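Local coordinates for protein prolyl oligopeptidase (Novosphingobium capsulatum, PDB 1YR2) that probably acts as a serine endopeptidase, hydrolysing oligopeptides on the carboxyl side of proline and, less readily, of alanine, at residues L340-R345 against F355-P360; A318-V323 against F332-G337; A97-M102 against Q702-A707; A87-L92 against Q710-H715. One frame throughout, in Å; residues are numbered along the deposited sequence.

Contact 1. Residues L340-R345 against F355-P360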
loop_
_atom_site.group_PDB
_atom_site.type_symbol
_atom_site.label_atom_id
_atom_site.label_comp_id
_atom_site.label_asym_id
_atom_site.label_seq_id
_atom_site.Cartn_x
_atom_site.Cartn_y
_atom_site.Cartn_z
ATOM N N LEU A 340 16.488 11.114 3.294
ATOM C CA LEU A 340 15.819 10.693 2.046
ATOM C C LEU A 340 16.632 9.693 1.213
ATOM O O LEU A 340 16.227 9.316 0.107
ATOM C CB LEU A 340 15.480 11.912 1.203
ATOM C CG LEU A 340 14.454 12.856 1.842
ATOM C CD1 LEU A 340 14.008 13.887 0.825
ATOM C CD2 LEU A 340 13.265 12.095 2.304
ATOM N N LYS A 341 17.789 9.328 1.741
ATOM C CA LYS A 341 18.681 8.248 1.271
ATOM C C LYS A 341 19.503 8.665 0.054
ATOM O O LYS A 341 19.182 9.642 -0.601
ATOM C CB LYS A 341 17.988 6.904 1.003
ATOM C CG LYS A 341 16.925 6.376 2.005
ATOM C CD LYS A 341 17.349 6.209 3.443
ATOM C CE LYS A 341 16.091 6.221 4.387
ATOM N NZ LYS A 341 15.039 5.190 4.067
ATOM N N LYS A 342 20.580 7.923 -0.167
ATOM C CA LYS A 342 21.554 8.147 -1.221
ATOM C C LYS A 342 22.140 6.794 -1.655
ATOM O O LYS A 342 21.932 5.772 -1.029
ATOM C CB LYS A 342 22.652 9.108 -0.712
ATOM C CG LYS A 342 23.498 8.562 0.381
ATOM C CD LYS A 342 24.396 9.619 1.037
ATOM C CE LYS A 342 25.322 8.984 2.073
ATOM N NZ LYS A 342 26.099 9.979 2.817
ATOM N N ILE A 343 22.824 6.771 -2.771
ATOM C CA ILE A 343 23.482 5.569 -3.254
ATOM C C ILE A 343 24.992 5.676 -3.083
ATOM O O ILE A 343 25.614 6.585 -3.619
ATOM C CB ILE A 343 23.132 5.356 -4.725
ATOM C CG1 ILE A 343 21.594 5.239 -4.858
ATOM C CG2 ILE A 343 23.760 4.035 -5.211
ATOM C CD1 ILE A 343 21.131 5.128 -6.252
ATOM N N VAL A 344 25.540 4.718 -2.364
ATOM C CA VAL A 344 26.963 4.633 -2.068
ATOM C C VAL A 344 27.582 3.391 -2.728
ATOM O O VAL A 344 27.081 2.263 -2.602
ATOM C CB VAL A 344 27.225 4.611 -0.551
ATOM C CG1 VAL A 344 28.702 4.483 -0.252
ATOM C CG2 VAL A 344 26.724 5.877 0.094
ATOM N N ARG A 345 28.687 3.635 -3.403
ATOM C CA ARG A 345 29.519 2.568 -3.985
ATOM C C ARG A 345 30.692 2.300 -3.095
ATOM O O ARG A 345 31.425 3.212 -2.746
ATOM C CB ARG A 345 29.996 2.964 -5.339
ATOM C CG ARG A 345 30.764 1.867 -6.078
ATOM C CD ARG A 345 31.296 2.276 -7.431
ATOM N NE ARG A 345 32.315 3.308 -7.238
ATOM C CZ ARG A 345 32.744 4.164 -8.132
ATOM N NH1 ARG A 345 32.346 4.149 -9.394
ATOM N NH2 ARG A 345 33.638 5.043 -7.739
ATOM N N PHE A 355 34.673 4.501 0.034
ATOM C CA PHE A 355 33.236 4.820 -0.073
ATOM C C PHE A 355 33.106 6.005 -1.000
ATOM O O PHE A 355 33.853 6.979 -0.859
ATOM C CB PHE A 355 32.630 5.179 1.300
ATOM C CG PHE A 355 32.580 4.010 2.256
ATOM C CD1 PHE A 355 33.702 3.646 2.957
ATOM C CD2 PHE A 355 31.440 3.241 2.391
ATOM C CE1 PHE A 355 33.662 2.551 3.809
ATOM C CE2 PHE A 355 31.391 2.161 3.273
ATOM C CZ PHE A 355 32.503 1.815 3.959
ATOM N N ASP A 356 32.209 5.911 -1.975
ATOM C CA ASP A 356 31.936 7.026 -2.893
ATOM C C ASP A 356 30.411 7.167 -3.004
ATOM O O ASP A 356 29.744 6.214 -3.333
ATOM C CB ASP A 356 32.534 6.789 -4.296
ATOM C CG ASP A 356 34.059 6.813 -4.318
ATOM O OD1 ASP A 356 34.656 7.847 -3.953
ATOM O OD2 ASP A 356 34.754 5.843 -4.716
ATOM N N THR A 357 29.871 8.352 -2.733
ATOM C CA THR A 357 28.453 8.585 -2.933
ATOM C C THR A 357 28.258 8.839 -4.407
ATOM O O THR A 357 28.712 9.806 -4.888
ATOM C CB THR A 357 28.019 9.781 -2.114
ATOM O OG1 THR A 357 28.145 9.427 -0.731
ATOM C CG2 THR A 357 26.545 10.119 -2.348
ATOM N N VAL A 358 27.672 7.903 -5.145
ATOM C CA VAL A 358 27.582 8.069 -6.594
ATOM C C VAL A 358 26.293 8.761 -7.016
ATOM O O VAL A 358 26.216 9.384 -8.087
ATOM C CB VAL A 358 27.773 6.730 -7.341
ATOM C CG1 VAL A 358 29.248 6.269 -7.275
ATOM C CG2 VAL A 358 26.835 5.627 -6.795
ATOM N N VAL A 359 25.278 8.669 -6.168
ATOM C CA VAL A 359 24.034 9.430 -6.362
ATOM C C VAL A 359 23.716 10.045 -5.017
ATOM O O VAL A 359 23.351 9.311 -4.078
ATOM C CB VAL A 359 22.839 8.552 -6.812
ATOM C CG1 VAL A 359 21.604 9.424 -7.093
ATOM C CG2 VAL A 359 23.179 7.774 -8.067
ATOM N N PRO A 360 23.837 11.366 -4.913
ATOM C CA PRO A 360 23.646 12.026 -3.637
ATOM C C PRO A 360 22.176 12.103 -3.297
ATOM O O PRO A 360 21.330 11.873 -4.170
ATOM C CB PRO A 360 24.238 13.409 -3.865
ATOM C CG PRO A 360 24.069 13.659 -5.348
ATOM C CD PRO A 360 24.124 12.331 -5.996
HETATM O O HOH W 1 19.265 9.851 -4.080
HETATM O O HOH W 2 27.720 11.180 1.115
HETATM O O HOH W 3 33.636 3.338 -4.527
#
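Ile343 carries the tightly packed end of this strand pair. Ile343 O receives two N-H groups: Val358 N at 2.9 Å and, weakly though almost straight (177°), Val359 N; Ile343 N gives to Val359 O. The ethyl branch lies beside the backbone N, which sets Ile343 CD1 3.8 Å from Val359 CG2, while the Ile343 and Val358 side chains cross at about a right angle, CG2 to CG2. Val358 and Val359 thus face one residue: a classic beta bulge at the open end of the last hairpin of a four-stranded blade of the seven-bladed propeller, strand 354-357 outermost. Arg345 N donates to Asp356 O at 2.8 Å. Bending at chi3 (66°) turns the guanidinium so that Val358 CG1 covers one face and Asp356 OD2 meets Arg345 NH2 at the edge, 3.3 Å away, in a weakly hydrogen-bonded salt bridge. Water enters this looser part, accepting from Arg345 NE at 3.0 Å. A second water sits 2.6 Å from Lys342 NZ and links it to Thr357 OG1; NZ also bonds to Asp336 O. An alanine in place of Lys342 would remove the ammonium with both bonds and would probably leave this edge less firmly held.

Contact 2. Residues A318-V323 against F332-G337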
loop_
_atom_site.group_PDB
_atom_site.type_symbol
_atom_site.label_atom_id
_atom_site.label_comp_id
_atom_site.label_asym_id
_atom_site.label_seq_id
_atom_site.Cartn_x
_atom_site.Cartn_y
_atom_site.Cartn_z
ATOM N N ALA A 318 22.905 3.840 10.867
ATOM C CA ALA A 318 22.132 4.169 9.666
ATOM C C ALA A 318 21.691 2.933 8.877
ATOM O O ALA A 318 22.237 1.852 9.074
ATOM C CB ALA A 318 22.990 5.107 8.771
ATOM N N GLN A 319 20.685 3.116 8.013
ATOM C CA GLN A 319 20.306 2.172 6.978
ATOM C C GLN A 319 21.400 2.027 5.901
ATOM O O GLN A 319 21.880 2.983 5.366
ATOM C CB GLN A 319 18.951 2.603 6.332
ATOM C CG GLN A 319 18.445 1.689 5.181
ATOM C CD GLN A 319 17.519 2.400 4.195
ATOM O OE1 GLN A 319 16.535 2.964 4.595
ATOM N NE2 GLN A 319 17.884 2.412 2.908
ATOM N N TRP A 320 21.786 0.797 5.611
ATOM C CA TRP A 320 22.698 0.419 4.530
ATOM C C TRP A 320 22.132 -0.834 3.879
ATOM O O TRP A 320 22.403 -1.942 4.353
ATOM C CB TRP A 320 24.074 0.082 5.070
ATOM C CG TRP A 320 24.834 1.248 5.504
ATOM C CD1 TRP A 320 24.828 1.810 6.748
ATOM C CD2 TRP A 320 25.711 2.047 4.709
ATOM N NE1 TRP A 320 25.640 2.915 6.766
ATOM C CE2 TRP A 320 26.216 3.069 5.539
ATOM C CE3 TRP A 320 26.175 1.968 3.389
ATOM C CZ2 TRP A 320 27.137 4.037 5.087
ATOM C CZ3 TRP A 320 27.029 2.924 2.931
ATOM C CH2 TRP A 320 27.526 3.950 3.777
ATOM N N ASP A 321 21.322 -0.656 2.842
ATOM C CA ASP A 321 20.615 -1.760 2.181
ATOM C C ASP A 321 21.460 -2.182 0.952
ATOM O O ASP A 321 21.710 -1.353 0.064
ATOM C CB ASP A 321 19.270 -1.305 1.632
ATOM C CG ASP A 321 18.221 -1.063 2.719
ATOM O OD1 ASP A 321 18.320 -1.604 3.842
ATOM O OD2 ASP A 321 17.259 -0.344 2.472
ATOM N N PHE A 322 21.866 -3.438 0.914
ATOM C CA PHE A 322 22.739 -3.935 -0.163
ATOM C C PHE A 322 21.939 -4.067 -1.446
ATOM O O PHE A 322 20.898 -4.643 -1.448
ATOM C CB PHE A 322 23.283 -5.297 0.251
ATOM C CG PHE A 322 24.121 -5.992 -0.798
ATOM C CD1 PHE A 322 25.181 -5.371 -1.386
ATOM C CD2 PHE A 322 23.818 -7.303 -1.148
ATOM C CE1 PHE A 322 25.919 -6.026 -2.343
ATOM C CE2 PHE A 322 24.578 -7.965 -2.073
ATOM C CZ PHE A 322 25.638 -7.319 -2.648
ATOM N N VAL A 323 22.465 -3.512 -2.530
ATOM C CA VAL A 323 21.811 -3.605 -3.840
ATOM C C VAL A 323 22.371 -4.809 -4.586
ATOM O O VAL A 323 21.666 -5.806 -4.748
ATOM C CB VAL A 323 21.974 -2.292 -4.618
ATOM C CG1 VAL A 323 21.326 -2.359 -5.979
ATOM C CG2 VAL A 323 21.364 -1.145 -3.875
ATOM N N PHE A 332 25.064 0.201 -2.231
ATOM C CA PHE A 332 24.126 0.212 -1.134
ATOM C C PHE A 332 23.216 1.443 -1.221
ATOM O O PHE A 332 23.605 2.508 -1.703
ATOM C CB PHE A 332 24.879 0.309 0.246
ATOM C CG PHE A 332 25.700 -0.897 0.575
ATOM C CD1 PHE A 332 26.989 -0.990 0.083
ATOM C CD2 PHE A 332 25.212 -1.924 1.390
ATOM C CE1 PHE A 332 27.781 -2.066 0.365
ATOM C CE2 PHE A 332 26.025 -3.028 1.688
ATOM C CZ PHE A 332 27.298 -3.107 1.164
ATOM N N VAL A 333 22.001 1.316 -0.727
ATOM C CA VAL A 333 21.151 2.485 -0.467
ATOM C C VAL A 333 21.458 2.854 0.980
ATOM O O VAL A 333 21.186 2.066 1.878
ATOM C CB VAL A 333 19.653 2.163 -0.587
ATOM C CG1 VAL A 333 18.796 3.375 -0.256
ATOM C CG2 VAL A 333 19.352 1.634 -2.011
ATOM N N SER A 334 21.973 4.065 1.188
ATOM C CA SER A 334 22.398 4.511 2.492
ATOM C C SER A 334 21.561 5.663 3.018
ATOM O O SER A 334 21.263 6.611 2.300
ATOM C CB SER A 334 23.876 4.889 2.475
ATOM O OG SER A 334 24.296 5.319 3.752
ATOM N N GLY A 335 21.267 5.585 4.321
ATOM C CA GLY A 335 20.621 6.637 5.095
ATOM C C GLY A 335 21.597 7.496 5.906
ATOM O O GLY A 335 21.183 8.407 6.653
ATOM N N ASP A 336 22.901 7.251 5.752
ATOM C CA ASP A 336 23.924 7.892 6.602
ATOM C C ASP A 336 24.057 9.361 6.246
ATOM O O ASP A 336 24.518 9.700 5.146
ATOM C CB ASP A 336 25.239 7.143 6.450
ATOM C CG ASP A 336 26.358 7.726 7.302
ATOM O OD1 ASP A 336 26.137 7.989 8.496
ATOM O OD2 ASP A 336 27.476 7.974 6.824
ATOM N N GLY A 337 23.587 10.219 7.150
ATOM C CA GLY A 337 23.545 11.661 6.907
ATOM C C GLY A 337 22.516 12.058 5.852
ATOM O O GLY A 337 22.579 13.155 5.305
#
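Gln319 O is satisfied by Gly335 N, 2.9 Å away, in a nearly straight bond (168°) that arrives in the carbonyl plane on a lone pair. A CB on Gly335 would come close to Gln319 CB, so the absence of a side chain suits this approach. Two residues along, Asp321 and Val333 form a hydrogen-bonded antiparallel pair: Asp321 N gives to Val333 O at 2.9 Å, and Val333 N returns a bond to Asp321 O at 2.8 Å. Val333 O also takes a long, weak bond from Gln319 NE2, whose extended chain runs alongside Val333; Gln319 OE1 has its stronger partner in Lys341 NZ. Ser334 OG, anti to the backbone N, accepts from Asp336 N at 3.1 Å, the mark of an ST turn. The same torsion puts OG over one indole face, toward the rim; there the strand pairing sets Ser334 CB 3.8 Å from the centroid of the Trp320 six-membered ring, 12° off its normal, as a CH-pi contact. Trp320 CE3 meets Phe332 CB at the ring's edge, 3.8 Å away, and the Phe322 and Phe332 rings meet obliquely. These are the first two strands of a propeller blade. Strand 342-347 continues the sheet beyond strand 329-334; Val323 and Val333 touch strand 365-372 of the following blade, whereas Trp320 and Phe332 rest on Val296 of the preceding one.

Contact 3. Residues A97-M102 against Q702-A707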
loop_
_atom_site.group_PDB
_atom_site.type_symbol
_atom_site.label_atom_id
_atom_site.label_comp_id
_atom_site.label_asym_id
_atom_site.label_seq_id
_atom_site.Cartn_x
_atom_site.Cartn_y
_atom_site.Cartn_z
ATOM N N ALA A 97 -26.018 -2.614 -11.035
ATOM C CA ALA A 97 -25.009 -2.461 -12.057
ATOM C C ALA A 97 -23.646 -2.276 -11.405
ATOM O O ALA A 97 -22.628 -2.770 -11.904
ATOM C CB ALA A 97 -25.322 -1.259 -12.914
ATOM N N LEU A 98 -23.625 -1.595 -10.270
ATOM C CA LEU A 98 -22.349 -1.382 -9.562
ATOM C C LEU A 98 -21.840 -2.657 -8.926
ATOM O O LEU A 98 -20.640 -2.928 -8.992
ATOM C CB LEU A 98 -22.467 -0.297 -8.511
ATOM C CG LEU A 98 -22.686 1.105 -9.092
ATOM C CD1 LEU A 98 -23.402 2.012 -8.047
ATOM C CD2 LEU A 98 -21.424 1.792 -9.586
ATOM N N GLU A 99 -22.730 -3.414 -8.280
ATOM C CA GLU A 99 -22.366 -4.700 -7.663
ATOM C C GLU A 99 -21.816 -5.669 -8.716
ATOM O O GLU A 99 -20.883 -6.388 -8.448
ATOM C CB GLU A 99 -23.525 -5.376 -6.956
ATOM C CG GLU A 99 -23.117 -6.660 -6.237
ATOM C CD GLU A 99 -24.267 -7.377 -5.516
ATOM O OE1 GLU A 99 -25.177 -7.936 -6.188
ATOM O OE2 GLU A 99 -24.257 -7.405 -4.254
ATOM N N LYS A 100 -22.445 -5.678 -9.886
ATOM C CA LYS A 100 -22.039 -6.557 -10.975
ATOM C C LYS A 100 -20.643 -6.142 -11.496
ATOM O O LYS A 100 -19.822 -7.015 -11.773
ATOM C CB LYS A 100 -23.050 -6.489 -12.100
ATOM C CG LYS A 100 -22.772 -7.372 -13.304
ATOM C CD LYS A 100 -23.868 -7.177 -14.367
ATOM C CE LYS A 100 -23.357 -7.505 -15.779
ATOM N NZ LYS A 100 -23.397 -8.958 -16.056
ATOM N N ARG A 101 -20.416 -4.848 -11.681
ATOM C CA ARG A 101 -19.114 -4.391 -12.138
ATOM C C ARG A 101 -18.031 -4.786 -11.131
ATOM O O ARG A 101 -16.982 -5.324 -11.529
ATOM C CB ARG A 101 -19.079 -2.885 -12.373
ATOM C CG ARG A 101 -17.832 -2.418 -13.110
ATOM C CD ARG A 101 -17.836 -2.867 -14.543
ATOM N NE ARG A 101 -16.535 -2.833 -15.175
ATOM C CZ ARG A 101 -15.683 -3.868 -15.231
ATOM N NH1 ARG A 101 -15.889 -5.008 -14.546
ATOM N NH2 ARG A 101 -14.553 -3.713 -15.878
ATOM N N MET A 102 -18.267 -4.530 -9.847
ATOM C CA MET A 102 -17.247 -4.766 -8.836
ATOM C C MET A 102 -16.913 -6.252 -8.717
ATOM O O MET A 102 -15.752 -6.597 -8.695
ATOM C CB MET A 102 -17.616 -4.257 -7.469
ATOM C CG MET A 102 -16.416 -4.384 -6.521
ATOM S SD MET A 102 -16.594 -3.382 -5.158
ATOM C CE MET A 102 -14.966 -3.840 -4.193
ATOM N N GLN A 702 -17.239 -6.943 1.588
ATOM C CA GLN A 702 -16.683 -5.675 1.083
ATOM C C GLN A 702 -17.377 -5.269 -0.234
ATOM O O GLN A 702 -17.676 -4.117 -0.423
ATOM C CB GLN A 702 -15.146 -5.745 0.936
ATOM C CG GLN A 702 -14.446 -4.438 0.484
ATOM C CD GLN A 702 -13.022 -4.711 -0.090
ATOM O OE1 GLN A 702 -12.265 -5.534 0.472
ATOM N NE2 GLN A 702 -12.682 -4.063 -1.215
ATOM N N ILE A 703 -17.649 -6.224 -1.121
ATOM C CA ILE A 703 -18.354 -5.942 -2.381
ATOM C C ILE A 703 -19.763 -5.357 -2.118
ATOM O O ILE A 703 -20.185 -4.414 -2.797
ATOM C CB ILE A 703 -18.500 -7.216 -3.227
ATOM C CG1 ILE A 703 -17.144 -7.680 -3.765
ATOM C CG2 ILE A 703 -19.401 -6.964 -4.400
ATOM C CD1 ILE A 703 -17.163 -9.070 -4.356
ATOM N N GLU A 704 -20.481 -5.947 -1.166
ATOM C CA GLU A 704 -21.830 -5.503 -0.840
ATOM C C GLU A 704 -21.771 -4.091 -0.278
ATOM O O GLU A 704 -22.606 -3.262 -0.618
ATOM C CB GLU A 704 -22.492 -6.456 0.172
ATOM C CG GLU A 704 -22.791 -7.871 -0.390
ATOM C CD GLU A 704 -23.230 -8.901 0.664
ATOM O OE1 GLU A 704 -22.940 -8.740 1.889
ATOM O OE2 GLU A 704 -23.879 -9.910 0.254
ATOM N N GLU A 705 -20.800 -3.823 0.602
ATOM C CA GLU A 705 -20.678 -2.493 1.218
ATOM C C GLU A 705 -20.367 -1.428 0.150
ATOM O O GLU A 705 -20.993 -0.385 0.110
ATOM C CB GLU A 705 -19.572 -2.445 2.275
ATOM C CG GLU A 705 -19.539 -1.095 2.998
ATOM C CD GLU A 705 -18.527 -1.045 4.152
ATOM O OE1 GLU A 705 -18.416 -2.034 4.918
ATOM O OE2 GLU A 705 -17.859 -0.008 4.324
ATOM N N THR A 706 -19.422 -1.748 -0.726
ATOM C CA THR A 706 -18.998 -0.861 -1.783
ATOM C C THR A 706 -20.170 -0.566 -2.731
ATOM O O THR A 706 -20.396 0.558 -3.118
ATOM C CB THR A 706 -17.872 -1.500 -2.566
ATOM O OG1 THR A 706 -16.717 -1.641 -1.713
ATOM C CG2 THR A 706 -17.446 -0.561 -3.709
ATOM N N ALA A 707 -20.903 -1.591 -3.110
ATOM C CA ALA A 707 -22.043 -1.402 -3.993
ATOM C C ALA A 707 -23.102 -0.469 -3.356
ATOM O O ALA A 707 -23.640 0.369 -4.027
ATOM C CB ALA A 707 -22.684 -2.736 -4.331
#
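Gln702 O is the best-held polar atom here, gripped by two donors from one residue: Thr706 N, at 3.0 Å as the regular helical bond, and Thr706 OG1, also 3.0 Å from that oxygen. The hydroxyl sits 38° out of the carbonyl plane, so it comes from above rather than on a lone pair. For this OG1 lies anti to its own carbonyl carbon (chi1 -65°), which places CG2 anti to the backbone N and beside the facing helix. There Met102 reaches across with an extended chain, crossing Thr706 at about a right angle. Its SD presses to 3.3 Å from Thr706 CG2, a tight contact, and its CE ends 3.8 Å from Gln702 NE2. Further along, Glu99 CB rests on Ala707 CB at 3.8 Å; the small alanine is consistent with helix axes approaching to 9.0 Å, at 140° between their directions. Glu99 CG then brushes Ile703 CG2, and its carboxylate runs beside that of Glu704 with the two OE2 atoms 5.2 Å apart. Arg95 probably eases that like-charge pairing, since it forms a salt bridge with Glu99 OE2. Leu98 and Met102 also touch Thr512 of helix 508-514, so the early helix 95-105 packs into the hydrolase domain, as expected for prolyl oligopeptidases, whose catalytic domain uses both ends of the chain. The segments share neither hydrogen bond nor salt bridge, which implies cohesion by the fit of thioether, methyl and methylene groups, with charge kept to one margin.

Contact 4. Residues A87-L92 against Q710-H715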
loop_
_atom_site.group_PDB
_atom_site.type_symbol
_atom_site.label_atom_id
_atom_site.label_comp_id
_atom_site.label_asym_id
_atom_site.label_seq_id
_atom_site.Cartn_x
_atom_site.Cartn_y
_atom_site.Cartn_z
ATOM N N ALA A 87 -33.411 -1.205 4.198
ATOM C CA ALA A 87 -34.663 -0.935 3.487
ATOM C C ALA A 87 -34.563 0.207 2.491
ATOM O O ALA A 87 -35.166 0.140 1.423
ATOM C CB ALA A 87 -35.811 -0.655 4.490
ATOM N N TYR A 88 -33.824 1.264 2.843
ATOM C CA TYR A 88 -33.600 2.369 1.921
ATOM C C TYR A 88 -32.659 1.948 0.769
ATOM O O TYR A 88 -32.927 2.228 -0.385
ATOM C CB TYR A 88 -33.027 3.576 2.654
ATOM C CG TYR A 88 -32.794 4.755 1.748
ATOM C CD1 TYR A 88 -33.822 5.669 1.486
ATOM C CD2 TYR A 88 -31.567 4.957 1.137
ATOM C CE1 TYR A 88 -33.613 6.742 0.633
ATOM C CE2 TYR A 88 -31.370 6.006 0.270
ATOM C CZ TYR A 88 -32.377 6.886 0.016
ATOM O OH TYR A 88 -32.160 7.928 -0.855
ATOM N N LEU A 89 -31.540 1.315 1.111
ATOM C CA LEU A 89 -30.497 1.027 0.135
ATOM C C LEU A 89 -30.952 0.033 -0.936
ATOM O O LEU A 89 -30.506 0.129 -2.085
ATOM C CB LEU A 89 -29.213 0.547 0.808
ATOM C CG LEU A 89 -28.486 1.555 1.677
ATOM C CD1 LEU A 89 -27.283 0.916 2.421
ATOM C CD2 LEU A 89 -28.044 2.840 0.889
ATOM N N LYS A 90 -31.843 -0.890 -0.547
ATOM C CA LYS A 90 -32.397 -1.930 -1.434
ATOM C C LYS A 90 -33.234 -1.304 -2.546
ATOM O O LYS A 90 -33.459 -1.934 -3.576
ATOM C CB LYS A 90 -33.276 -2.937 -0.632
ATOM C CG LYS A 90 -33.118 -4.435 -1.059
ATOM C CD LYS A 90 -33.674 -5.464 0.014
ATOM C CE LYS A 90 -32.703 -5.605 1.234
ATOM N NZ LYS A 90 -33.376 -5.909 2.581
ATOM N N GLN A 91 -33.691 -0.076 -2.329
ATOM C CA GLN A 91 -34.495 0.690 -3.283
ATOM C C GLN A 91 -33.658 1.419 -4.368
ATOM O O GLN A 91 -34.200 1.907 -5.347
ATOM C CB GLN A 91 -35.279 1.747 -2.509
ATOM C CG GLN A 91 -36.764 1.749 -2.606
ATOM C CD GLN A 91 -37.410 2.485 -1.424
ATOM O OE1 GLN A 91 -38.063 3.520 -1.603
ATOM N NE2 GLN A 91 -37.196 1.968 -0.213
ATOM N N LEU A 92 -32.357 1.562 -4.187
ATOM C CA LEU A 92 -31.578 2.349 -5.150
ATOM C C LEU A 92 -31.363 1.568 -6.445
ATOM O O LEU A 92 -30.762 0.497 -6.421
ATOM C CB LEU A 92 -30.235 2.739 -4.563
ATOM C CG LEU A 92 -30.366 3.644 -3.346
ATOM C CD1 LEU A 92 -29.009 3.782 -2.699
ATOM C CD2 LEU A 92 -30.937 4.994 -3.760
ATOM N N GLN A 710 -21.540 3.139 -3.092
ATOM C CA GLN A 710 -21.471 3.791 -4.378
ATOM C C GLN A 710 -22.841 4.048 -5.014
ATOM O O GLN A 710 -23.031 5.026 -5.717
ATOM C CB GLN A 710 -20.509 3.069 -5.306
ATOM C CG GLN A 710 -19.061 3.279 -4.892
ATOM C CD GLN A 710 -18.051 2.723 -5.882
ATOM O OE1 GLN A 710 -18.422 2.314 -7.015
ATOM N NE2 GLN A 710 -16.779 2.748 -5.501
ATOM N N ALA A 711 -23.789 3.161 -4.811
ATOM C CA ALA A 711 -25.154 3.411 -5.289
ATOM C C ALA A 711 -25.724 4.669 -4.618
ATOM O O ALA A 711 -26.372 5.485 -5.283
ATOM C CB ALA A 711 -26.035 2.217 -4.967
ATOM N N PHE A 712 -25.503 4.806 -3.310
ATOM C CA PHE A 712 -25.950 6.001 -2.551
ATOM C C PHE A 712 -25.277 7.252 -3.118
ATOM O O PHE A 712 -25.925 8.229 -3.498
ATOM C CB PHE A 712 -25.634 5.793 -1.077
ATOM C CG PHE A 712 -26.140 6.860 -0.159
ATOM C CD1 PHE A 712 -25.333 7.928 0.181
ATOM C CD2 PHE A 712 -27.354 6.727 0.458
ATOM C CE1 PHE A 712 -25.807 8.876 1.091
ATOM C CE2 PHE A 712 -27.834 7.672 1.381
ATOM C CZ PHE A 712 -27.072 8.729 1.686
ATOM N N LEU A 713 -23.965 7.238 -3.195
ATOM C CA LEU A 713 -23.238 8.390 -3.758
ATOM C C LEU A 713 -23.643 8.689 -5.216
ATOM O O LEU A 713 -23.758 9.862 -5.607
ATOM C CB LEU A 713 -21.717 8.181 -3.676
ATOM C CG LEU A 713 -21.158 7.915 -2.273
ATOM C CD1 LEU A 713 -19.614 7.764 -2.315
ATOM C CD2 LEU A 713 -21.559 9.031 -1.291
ATOM N N ALA A 714 -23.802 7.655 -6.036
ATOM C CA ALA A 714 -24.264 7.846 -7.424
ATOM C C ALA A 714 -25.637 8.483 -7.515
ATOM O O ALA A 714 -25.871 9.336 -8.333
ATOM C CB ALA A 714 -24.323 6.507 -8.162
ATOM N N HIS A 715 -26.547 8.009 -6.691
ATOM C CA HIS A 715 -27.934 8.495 -6.691
ATOM C C HIS A 715 -27.948 10.005 -6.427
ATOM O O HIS A 715 -28.561 10.768 -7.168
ATOM C CB HIS A 715 -28.721 7.764 -5.624
ATOM C CG HIS A 715 -30.175 8.105 -5.618
ATOM N ND1 HIS A 715 -31.025 7.722 -6.633
ATOM C CD2 HIS A 715 -30.926 8.808 -4.737
ATOM C CE1 HIS A 715 -32.246 8.164 -6.373
ATOM N NE2 HIS A 715 -32.218 8.818 -5.225
#
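A type I turn from Leu89 to Leu92, its Leu92 N bonded to Leu89 O at 3.1 Å, continues from helix 72-89 and brings the CA of Leu92 to 6.5 Å from that of Ala711 on helix 699-717. Leu92 then does most of the touching, its two methyls doing different work. CD1 reaches the helix backbone, 3.7 Å from Phe712 N, and also meets Ala711 CB. CD2 lies over one face of the imidazole, 3.9 Å from the centroid of the His715 ring and 17° off the normal, a CH-pi contact. His715 CG is anti to the backbone N (chi1 -175°), and a hydrogen bond from ND1 to Glu94 OE2 would limit rotation of the ring. An alanine in place of Leu92 would remove both methyls, and with them the contact on the helix backbone and the cover over the imidazole, and would probably loosen the turn against the helix. Beside this pair, Leu89 CD2 approaches Phe712 CD2 at 4.0 Å, and Tyr88 CE2 comes within 4.1 Å of Phe712 CE2, the two aromatic side chains crossing at about a right angle. Pro682 touches both of these rings. The apolar seam joins segments more than 600 residues apart, pairing an N-terminal helix and its turn with a C-terminal helix of the alpha/beta-hydrolase domain, the closure by both chain ends known from prolyl oligopeptidases.

Overall arrangement
Contacts 1 and 2 share one propeller blade, centres 8 Å apart: contact 2 pairs its first two strands, contact 1 its last two, and the backbone bond between Ser334 N and Lys342 O joins the middle strands. Contact 1 lies at the blade's outer margin and admits water, whereas contact 2 is more buried and richer in aromatic rings. Contacts 3 and 4, across the chain's centre, both use helix 699-717 and touch through Leu98 on Ala711. Their centres lie about 44 to 54 Å from those in the blade. Backbone bonds join the strands; apolar side chains join helix 699-717 to an early helix in contact 3 and, more buried, to a helix end and its turn in contact 4.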